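Local coordinates for protein ATP phosphoribosyltransferase regulatory subunit (Thermotoga maritima, PDB 1USY) that is probably required for the first step of histidine biosynthesis and may allow feedback regulation of ATP phosphoribosyltransferase activity by histidine, at residues S183-L197 with Q213-T226. Numbering follows the deposited sequence.
Sequences SIYRRSPEHLKTMDL and QEKFPTVSVEIDLT. With HIS (histidine), chain M.
Arg-187 and Ile-223 bury the most surface here, and their backbones are joined first: Ile-223 N donates to Arg-187 O at 2.6 Å. The arginine side chain then grips Glu-222 side-on. Arg-187 NE and NH2 both converge on Glu-222 OE2, each at 2.8 Å; NH2 uses the anti lone pair of OE2, whereas NE comes in from above the carboxylate, whose plane is turned 64° from the guanidinium. Because the chain bends at chi3 (38°), Arg-187 NH1 is left facing Asp-224 OD2, with which it makes a salt bridge whose hydrogen bond is weak (3.1 Å). Replacing Arg-187 by an alanine would probably leave Glu-222 OE2 without the two donors that grip it and make Asp-224 depend more on Lys-157. Asp-224 OD1 meanwhile accepts from Thr-226 N (2.7 Å), an Asx turn.

On the apolar side, Ile-223 sends its two branches to different partners: CD1 lies 3.9 Å from Leu-192 CD1, the two side chains crossing at about a right angle, while CG2 meets the methyl CE of Met-195. Pro-189 extends this surface, its CG 3.8 Å from Val-221 CG2. Nearer solvent, Gln-213 NE2 hydrogen-bonds Glu-190 OE1 on the syn side, though tilted out of both planes.

The contact thus fastens the chain that follows helix 174-185 to strand 220-223, an edge strand of the mixed sheet within this chain, parallel to strand 125-131. Glu-128 from that neighbouring strand adds a salt bridge to Arg-187, Lys-157 one to Asp-224, and helix 199-215 packs against Pro-189, Leu-192 and Ile-223; the end of helix 174-185 carries Ile-184 and Tyr-185 of the histidine pocket.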
ATOM      1  N   SER B 183      13.622 -35.952 -28.546  1.00 10.89           N
ATOM      2  CA  SER B 183      13.265 -34.548 -28.538  1.00  9.63           C
ATOM      3  C   SER B 183      14.425 -33.735 -29.136  1.00 14.68           C
ATOM      4  O   SER B 183      14.242 -32.554 -29.501  1.00 17.48           O
ATOM      5  CB  SER B 183      12.941 -34.104 -27.100  1.00  4.55           C
ATOM      6  OG  SER B 183      14.116 -33.620 -26.437  1.00 13.28           O
ATOM      7  N   ILE B 184      15.612 -34.352 -29.216  1.00  9.04           N
ATOM      8  CA  ILE B 184      16.725 -33.729 -29.918  1.00 14.78           C
ATOM      9  C   ILE B 184      16.836 -34.150 -31.383  1.00 15.86           C
ATOM     10  O   ILE B 184      16.974 -33.292 -32.262  1.00 19.63           O
ATOM     11  CB  ILE B 184      18.106 -33.928 -29.206  1.00 14.05           C
ATOM     12  CG1 ILE B 184      18.151 -33.196 -27.860  1.00 18.57           C
ATOM     13  CG2 ILE B 184      19.232 -33.297 -30.053  1.00 10.43           C
ATOM     14  CD1 ILE B 184      18.654 -34.047 -26.754  1.00 23.08           C
ATOM     15  N   TYR B 185      16.808 -35.465 -31.630  1.00 17.90           N
ATOM     16  CA  TYR B 185      17.180 -36.037 -32.929  1.00 17.91           C
ATOM     17  C   TYR B 185      16.057 -36.539 -33.815  1.00 20.00           C
ATOM     18  O   TYR B 185      16.271 -36.641 -35.021  1.00 20.48           O
ATOM     19  CB  TYR B 185      18.116 -37.205 -32.733  1.00 17.15           C
ATOM     20  CG  TYR B 185      19.459 -36.810 -32.206  1.00 18.39           C
ATOM     21  CD1 TYR B 185      19.838 -37.164 -30.887  1.00 15.19           C
ATOM     22  CD2 TYR B 185      20.351 -36.071 -32.995  1.00  9.21           C
ATOM     23  CE1 TYR B 185      21.101 -36.799 -30.372  1.00  9.32           C
ATOM     24  CE2 TYR B 185      21.611 -35.707 -32.508  1.00 10.30           C
ATOM     25  CZ  TYR B 185      21.989 -36.091 -31.202  1.00 18.29           C
ATOM     26  OH  TYR B 185      23.220 -35.732 -30.698  1.00 17.89           O
ATOM     27  N   ARG B 186      14.896 -36.879 -33.234  1.00 21.25           N
ATOM     28  CA  ARG B 186      13.779 -37.401 -34.031  1.00 19.61           C
ATOM     29  C   ARG B 186      12.440 -36.751 -33.722  1.00 19.02           C
ATOM     30  O   ARG B 186      11.468 -37.428 -33.343  1.00 21.94           O
ATOM     31  CB  ARG B 186      13.647 -38.943 -33.965  1.00 19.50           C
ATOM     32  CG  ARG B 186      14.690 -39.743 -33.213  1.00 31.52           C
ATOM     33  CD  ARG B 186      15.043 -41.075 -33.883  1.00 29.99           C
ATOM     34  NE  ARG B 186      16.265 -40.875 -34.646  1.00 44.29           N
ATOM     35  CZ  ARG B 186      16.617 -41.425 -35.823  1.00 43.07           C
ATOM     36  NH1 ARG B 186      15.859 -42.320 -36.505  1.00 34.81           N
ATOM     37  NH2 ARG B 186      17.793 -41.064 -36.306  1.00 31.68           N
ATOM     38  N   ARG B 187      12.397 -35.444 -33.947  1.00 13.28           N
ATOM     39  CA  ARG B 187      11.262 -34.587 -33.629  1.00 19.62           C
ATOM     40  C   ARG B 187      10.213 -34.550 -34.744  1.00 21.22           C
ATOM     41  O   ARG B 187       9.127 -33.997 -34.588  1.00 20.73           O
ATOM     42  CB  ARG B 187      11.764 -33.152 -33.325  1.00 18.62           C
ATOM     43  CG  ARG B 187      12.868 -33.094 -32.302  1.00  9.85           C
ATOM     44  CD  ARG B 187      13.566 -31.742 -32.198  1.00 15.60           C
ATOM     45  NE  ARG B 187      12.668 -30.610 -32.328  1.00  9.59           N
ATOM     46  CZ  ARG B 187      12.099 -29.982 -31.307  1.00 14.79           C
ATOM     47  NH1 ARG B 187      12.305 -30.413 -30.055  1.00 11.50           N
ATOM     48  NH2 ARG B 187      11.295 -28.941 -31.536  1.00 15.64           N
ATOM     49  N   SER B 188      10.564 -35.115 -35.876  1.00 24.75           N
ATOM     50  CA  SER B 188       9.637 -35.302 -36.980  1.00 28.69           C
ATOM     51  C   SER B 188       8.447 -36.201 -36.564  1.00 28.11           C
ATOM     52  O   SER B 188       8.663 -37.268 -35.972  1.00 27.22           O
ATOM     53  CB  SER B 188      10.400 -35.970 -38.136  1.00 29.44           C
ATOM     54  OG  SER B 188      10.163 -35.267 -39.330  1.00 35.40           O
ATOM     55  N   PRO B 189       7.207 -35.805 -36.900  1.00 27.24           N
ATOM     56  CA  PRO B 189       6.009 -36.575 -36.519  1.00 27.43           C
ATOM     57  C   PRO B 189       6.069 -38.008 -37.030  1.00 32.32           C
ATOM     58  O   PRO B 189       5.438 -38.923 -36.479  1.00 33.50           O
ATOM     59  CB  PRO B 189       4.865 -35.832 -37.219  1.00 21.35           C
ATOM     60  CG  PRO B 189       5.378 -34.443 -37.432  1.00 27.67           C
ATOM     61  CD  PRO B 189       6.863 -34.589 -37.672  1.00 27.65           C
ATOM     62  N   GLU B 190       6.843 -38.199 -38.086  1.00 32.78           N
ATOM     63  CA  GLU B 190       6.928 -39.479 -38.747  1.00 31.14           C
ATOM     64  C   GLU B 190       7.421 -40.513 -37.746  1.00 27.25           C
ATOM     65  O   GLU B 190       7.027 -41.674 -37.821  1.00 25.96           O
ATOM     66  CB  GLU B 190       7.811 -39.361 -39.999  1.00 39.24           C
ATOM     67  CG  GLU B 190       7.197 -38.470 -41.116  1.00 46.10           C
ATOM     68  CD  GLU B 190       7.240 -36.943 -40.853  1.00 50.27           C
ATOM     69  OE1 GLU B 190       6.690 -36.156 -41.680  1.00 50.91           O
ATOM     70  OE2 GLU B 190       7.808 -36.499 -39.822  1.00 45.52           O
ATOM     71  N   HIS B 191       8.208 -40.064 -36.763  1.00 25.47           N
ATOM     72  CA  HIS B 191       8.805 -40.965 -35.763  1.00 24.13           C
ATOM     73  C   HIS B 191       7.799 -41.403 -34.723  1.00 23.74           C
ATOM     74  O   HIS B 191       8.107 -42.259 -33.898  1.00 24.40           O
ATOM     75  CB  HIS B 191       9.982 -40.321 -35.020  1.00 17.03           C
ATOM     76  CG  HIS B 191      11.183 -40.040 -35.875  1.00 20.20           C
ATOM     77  ND1 HIS B 191      11.406 -38.806 -36.461  1.00 17.70           N
ATOM     78  CD2 HIS B 191      12.248 -40.817 -36.204  1.00 18.44           C
ATOM     79  CE1 HIS B 191      12.548 -38.848 -37.130  1.00 15.52           C
ATOM     80  NE2 HIS B 191      13.080 -40.051 -36.985  1.00 20.68           N
ATOM     81  N   LEU B 192       6.610 -40.799 -34.732  1.00 27.99           N
ATOM     82  CA  LEU B 192       5.598 -41.105 -33.703  1.00 30.58           C
ATOM     83  C   LEU B 192       5.215 -42.597 -33.593  1.00 32.18           C
ATOM     84  O   LEU B 192       4.778 -43.036 -32.542  1.00 33.43           O
ATOM     85  CB  LEU B 192       4.336 -40.267 -33.877  1.00 23.11           C
ATOM     86  CG  LEU B 192       4.350 -38.811 -33.447  1.00 17.87           C
ATOM     87  CD1 LEU B 192       3.225 -38.078 -34.181  1.00 12.81           C
ATOM     88  CD2 LEU B 192       4.183 -38.686 -31.925  1.00 19.83           C
ATOM     89  N   LYS B 193       5.382 -43.362 -34.667  1.00 38.93           N
ATOM     90  CA  LYS B 193       5.131 -44.814 -34.633  1.00 47.25           C
ATOM     91  C   LYS B 193       6.288 -45.622 -33.981  1.00 49.89           C
ATOM     92  O   LYS B 193       6.057 -46.638 -33.330  1.00 52.69           O
ATOM     93  CB  LYS B 193       4.849 -45.334 -36.034  1.00 46.48           C
ATOM     94  CG  LYS B 193       3.504 -44.955 -36.566  1.00 51.95           C
ATOM     95  CD  LYS B 193       3.034 -45.998 -37.583  1.00 61.69           C
ATOM     96  CE  LYS B 193       1.809 -46.795 -37.081  1.00 63.23           C
ATOM     97  NZ  LYS B 193       0.823 -47.110 -38.173  1.00 64.89           N
ATOM     98  N   THR B 194       7.521 -45.172 -34.187  1.00 50.41           N
ATOM     99  CA  THR B 194       8.695 -45.659 -33.461  1.00 54.06           C
ATOM    100  C   THR B 194       8.531 -45.539 -31.928  1.00 51.59           C
ATOM    101  O   THR B 194       9.139 -46.298 -31.167  1.00 52.87           O
ATOM    102  CB  THR B 194       9.953 -44.818 -33.893  1.00 56.49           C
ATOM    103  OG1 THR B 194       9.995 -44.696 -35.322  1.00 62.60           O
ATOM    104  CG2 THR B 194      11.290 -45.513 -33.529  1.00 60.00           C
ATOM    105  N   MET B 195       7.730 -44.571 -31.481  1.00 48.08           N
ATOM    106  CA  MET B 195       7.710 -44.195 -30.066  1.00 41.65           C
ATOM    107  C   MET B 195       6.803 -45.113 -29.244  1.00 41.69           C
ATOM    108  O   MET B 195       5.709 -45.465 -29.681  1.00 42.90           O
ATOM    109  CB  MET B 195       7.301 -42.735 -29.899  1.00 38.62           C
ATOM    110  CG  MET B 195       8.239 -41.720 -30.570  1.00 35.36           C
ATOM    111  SD  MET B 195       8.081 -40.036 -29.960  1.00 32.03           S
ATOM    112  CE  MET B 195       7.935 -39.142 -31.463  1.00 39.58           C
ATOM    113  N   ASP B 196       7.304 -45.519 -28.073  1.00 38.32           N
ATOM    114  CA  ASP B 196       6.559 -46.256 -27.061  1.00 34.03           C
ATOM    115  C   ASP B 196       5.728 -45.236 -26.308  1.00 34.87           C
ATOM    116  O   ASP B 196       6.278 -44.456 -25.513  1.00 38.12           O
ATOM    117  CB  ASP B 196       7.540 -46.963 -26.114  1.00 36.07           C
ATOM    118  CG  ASP B 196       6.887 -47.462 -24.804  1.00 38.68           C
ATOM    119  OD1 ASP B 196       7.624 -47.585 -23.791  1.00 38.08           O
ATOM    120  OD2 ASP B 196       5.671 -47.772 -24.684  1.00 35.59           O
ATOM    121  N   LEU B 197       4.416 -45.231 -26.566  1.00 31.52           N
ATOM    122  CA  LEU B 197       3.526 -44.189 -26.057  1.00 28.41           C
ATOM    123  C   LEU B 197       2.119 -44.699 -25.808  1.00 28.06           C
ATOM    124  O   LEU B 197       1.584 -45.440 -26.624  1.00 29.98           O
ATOM    125  CB  LEU B 197       3.449 -43.037 -27.062  1.00 30.48           C
ATOM    126  CG  LEU B 197       4.572 -41.995 -27.118  1.00 27.57           C
ATOM    127  CD1 LEU B 197       4.208 -40.957 -28.156  1.00 27.85           C
ATOM    128  CD2 LEU B 197       4.841 -41.326 -25.778  1.00 26.74           C
ATOM    129  N   GLN B 213       0.570 -30.341 -40.463  1.00 29.42           N
ATOM    130  CA  GLN B 213       1.434 -30.616 -41.632  1.00 30.20           C
ATOM    131  C   GLN B 213       0.691 -30.408 -42.961  1.00 27.09           C
ATOM    132  O   GLN B 213       1.206 -29.780 -43.896  1.00 29.92           O
ATOM    133  CB  GLN B 213       1.952 -32.050 -41.600  1.00 29.62           C
ATOM    134  CG  GLN B 213       3.448 -32.121 -41.281  1.00 33.26           C
ATOM    135  CD  GLN B 213       3.944 -33.545 -41.053  1.00 39.51           C
ATOM    136  OE1 GLN B 213       3.159 -34.489 -41.137  1.00 42.97           O
ATOM    137  NE2 GLN B 213       5.216 -33.757 -40.767  1.00 47.32           N
ATOM    138  N   GLU B 214      -0.516 -30.925 -43.056  1.00 26.54           N
ATOM    139  CA  GLU B 214      -1.284 -30.788 -44.298  1.00 28.68           C
ATOM    140  C   GLU B 214      -1.656 -29.336 -44.626  1.00 31.84           C
ATOM    141  O   GLU B 214      -1.479 -28.875 -45.761  1.00 31.58           O
ATOM    142  CB  GLU B 214      -2.609 -31.514 -44.280  1.00 25.40           C
ATOM    143  N   LYS B 215      -2.170 -28.652 -43.622  1.00 32.07           N
ATOM    144  CA  LYS B 215      -2.639 -27.256 -43.759  1.00 31.51           C
ATOM    145  C   LYS B 215      -1.482 -26.250 -43.748  1.00 25.54           C
ATOM    146  O   LYS B 215      -1.581 -25.164 -44.359  1.00 23.64           O
ATOM    147  CB  LYS B 215      -3.583 -26.922 -42.611  1.00 33.65           C
ATOM    148  CG  LYS B 215      -4.325 -25.614 -42.824  1.00 39.50           C
ATOM    149  CD  LYS B 215      -5.826 -25.794 -43.021  1.00 48.50           C
ATOM    150  CE  LYS B 215      -6.495 -24.499 -43.449  1.00 52.64           C
ATOM    151  NZ  LYS B 215      -5.550 -23.372 -43.494  1.00 53.35           N
ATOM    152  N   PHE B 216      -0.351 -26.465 -43.111  1.00 22.62           N
ATOM    153  CA  PHE B 216       0.765 -25.510 -43.104  1.00 27.76           C
ATOM    154  C   PHE B 216       2.067 -26.104 -43.634  1.00 26.04           C
ATOM    155  O   PHE B 216       2.921 -26.513 -42.857  1.00 31.95           O
ATOM    156  CB  PHE B 216       0.960 -24.945 -41.695  1.00 23.72           C
ATOM    157  CG  PHE B 216      -0.271 -24.338 -41.143  1.00 22.72           C
ATOM    158  CD1 PHE B 216      -1.047 -25.033 -40.240  1.00 23.56           C
ATOM    159  CD2 PHE B 216      -0.672 -23.076 -41.549  1.00 22.74           C
ATOM    160  CE1 PHE B 216      -2.197 -24.459 -39.710  1.00 25.08           C
ATOM    161  CE2 PHE B 216      -1.816 -22.502 -41.033  1.00 23.51           C
ATOM    162  CZ  PHE B 216      -2.583 -23.198 -40.114  1.00 26.56           C
ATOM    163  N   PRO B 217       2.228 -26.160 -44.955  1.00 31.71           N
ATOM    164  CA  PRO B 217       3.416 -26.805 -45.547  1.00 30.12           C
ATOM    165  C   PRO B 217       4.728 -25.999 -45.440  1.00 29.83           C
ATOM    166  O   PRO B 217       5.783 -26.539 -45.813  1.00 32.21           O
ATOM    167  CB  PRO B 217       3.019 -27.010 -47.018  1.00 31.58           C
ATOM    168  CG  PRO B 217       1.911 -25.988 -47.283  1.00 27.84           C
ATOM    169  CD  PRO B 217       1.273 -25.663 -45.975  1.00 28.22           C
ATOM    170  N   THR B 218       4.665 -24.752 -44.961  1.00 30.26           N
ATOM    171  CA  THR B 218       5.858 -23.924 -44.755  1.00 29.15           C
ATOM    172  C   THR B 218       6.218 -23.760 -43.270  1.00 30.36           C
ATOM    173  O   THR B 218       7.131 -22.989 -42.931  1.00 31.30           O
ATOM    174  CB  THR B 218       5.702 -22.513 -45.387  1.00 33.92           C
ATOM    175  OG1 THR B 218       4.758 -21.737 -44.620  1.00 36.57           O
ATOM    176  CG2 THR B 218       5.151 -22.569 -46.841  1.00 29.14           C
ATOM    177  N   VAL B 219       5.502 -24.433 -42.373  1.00 21.79           N
ATOM    178  CA  VAL B 219       5.989 -24.471 -40.995  1.00 23.91           C
ATOM    179  C   VAL B 219       6.569 -25.858 -40.747  1.00 21.06           C
ATOM    180  O   VAL B 219       6.136 -26.818 -41.327  1.00 23.94           O
ATOM    181  CB  VAL B 219       4.932 -24.050 -39.881  1.00 22.08           C
ATOM    182  CG1 VAL B 219       3.887 -23.046 -40.395  1.00 21.87           C
ATOM    183  CG2 VAL B 219       4.236 -25.254 -39.292  1.00 25.36           C
ATOM    184  N   SER B 220       7.566 -25.935 -39.895  1.00 22.06           N
ATOM    185  CA  SER B 220       8.133 -27.191 -39.456  1.00 21.63           C
ATOM    186  C   SER B 220       7.399 -27.627 -38.169  1.00 21.57           C
ATOM    187  O   SER B 220       7.524 -26.992 -37.119  1.00 15.09           O
ATOM    188  CB  SER B 220       9.632 -26.984 -39.217  1.00 22.08           C
ATOM    189  OG  SER B 220      10.265 -28.173 -38.839  1.00 23.01           O
ATOM    190  N   VAL B 221       6.580 -28.678 -38.272  1.00 21.17           N
ATOM    191  CA  VAL B 221       5.904 -29.234 -37.099  1.00 22.95           C
ATOM    192  C   VAL B 221       6.783 -30.272 -36.434  1.00 20.51           C
ATOM    193  O   VAL B 221       7.157 -31.255 -37.072  1.00 17.55           O
ATOM    194  CB  VAL B 221       4.480 -29.837 -37.395  1.00 23.89           C
ATOM    195  CG1 VAL B 221       3.527 -28.744 -37.809  1.00 30.46           C
ATOM    196  CG2 VAL B 221       4.530 -30.860 -38.493  1.00 31.68           C
ATOM    197  N   GLU B 222       7.125 -30.051 -35.165  1.00 16.43           N
ATOM    198  CA  GLU B 222       7.978 -31.014 -34.477  1.00 20.80           C
ATOM    199  C   GLU B 222       7.415 -31.500 -33.147  1.00 17.21           C
ATOM    200  O   GLU B 222       6.538 -30.894 -32.547  1.00 23.29           O
ATOM    201  CB  GLU B 222       9.440 -30.547 -34.341  1.00 23.18           C
ATOM    202  CG  GLU B 222       9.693 -29.139 -34.780  1.00 30.04           C
ATOM    203  CD  GLU B 222      11.128 -28.844 -35.152  1.00 30.25           C
ATOM    204  OE1 GLU B 222      11.397 -28.713 -36.361  1.00 29.32           O
ATOM    205  OE2 GLU B 222      11.966 -28.659 -34.241  1.00 31.91           O
ATOM    206  N   ILE B 223       7.924 -32.618 -32.705  1.00 14.55           N
ATOM    207  CA  ILE B 223       7.363 -33.288 -31.576  1.00 13.81           C
ATOM    208  C   ILE B 223       8.391 -33.286 -30.471  1.00 12.09           C
ATOM    209  O   ILE B 223       9.533 -33.660 -30.698  1.00 16.79           O
ATOM    210  CB  ILE B 223       7.026 -34.723 -31.985  1.00 16.06           C
ATOM    211  CG1 ILE B 223       5.940 -34.749 -33.092  1.00 19.24           C
ATOM    212  CG2 ILE B 223       6.719 -35.550 -30.743  1.00 13.72           C
ATOM    213  CD1 ILE B 223       4.469 -34.728 -32.611  1.00 23.76           C
ATOM    214  N   ASP B 224       7.999 -32.836 -29.289  1.00 16.68           N
ATOM    215  CA  ASP B 224       8.925 -32.757 -28.133  1.00 18.08           C
ATOM    216  C   ASP B 224       8.165 -32.985 -26.831  1.00 11.84           C
ATOM    217  O   ASP B 224       7.336 -32.192 -26.435  1.00 15.27           O
ATOM    218  CB  ASP B 224       9.621 -31.396 -28.083  1.00 14.70           C
ATOM    219  CG  ASP B 224      10.628 -31.286 -26.931  1.00 22.06           C
ATOM    220  OD1 ASP B 224      10.395 -31.864 -25.818  1.00 19.55           O
ATOM    221  OD2 ASP B 224      11.686 -30.625 -27.073  1.00 10.87           O
ATOM    222  N   LEU B 225       8.473 -34.095 -26.189  1.00 17.24           N
ATOM    223  CA  LEU B 225       7.763 -34.567 -25.008  1.00 12.16           C
ATOM    224  C   LEU B 225       8.481 -34.223 -23.684  1.00 15.82           C
ATOM    225  O   LEU B 225       8.155 -34.795 -22.623  1.00 12.69           O
ATOM    226  CB  LEU B 225       7.599 -36.065 -25.122  1.00 13.83           C
ATOM    227  CG  LEU B 225       6.558 -36.670 -26.079  1.00 14.12           C
ATOM    228  CD1 LEU B 225       5.841 -35.673 -27.005  1.00 14.39           C
ATOM    229  CD2 LEU B 225       7.230 -37.757 -26.896  1.00 17.22           C
ATOM    230  N   THR B 226       9.518 -33.378 -23.806  1.00 10.95           N
ATOM    231  CA  THR B 226      10.054 -32.914 -22.533  1.00 17.61           C
ATOM    232  C   THR B 226       9.092 -31.828 -21.989  1.00 24.25           C
ATOM    233  O   THR B 226       7.909 -31.819 -22.297  1.00 36.71           O
ATOM    234  CB  THR B 226      11.494 -32.400 -22.767  1.00 17.26           C
ATOM    235  OG1 THR B 226      11.510 -31.360 -23.729  1.00 24.85           O
ATOM    236  CG2 THR B 226      12.433 -33.499 -23.288  1.00 14.58           C
TER
HETATM  237  CA  HIS M1204      20.632 -32.052 -25.278  0.80 53.24           C
HETATM  238  C   HIS M1204      20.624 -33.017 -24.087  0.80 45.44           C
HETATM  239  CB  HIS M1204      22.079 -31.695 -25.710  0.80 54.75           C
HETATM  240  CG  HIS M1204      22.841 -32.835 -26.323  0.80 55.39           C
HETATM  241  ND1 HIS M1204      22.565 -34.160 -26.052  0.80 59.90           N
HETATM  242  CD2 HIS M1204      23.884 -32.843 -27.186  0.80 54.22           C
HETATM  243  CE1 HIS M1204      23.392 -34.930 -26.733  0.80 53.54           C
HETATM  244  NE2 HIS M1204      24.202 -34.154 -27.431  0.80 52.58           N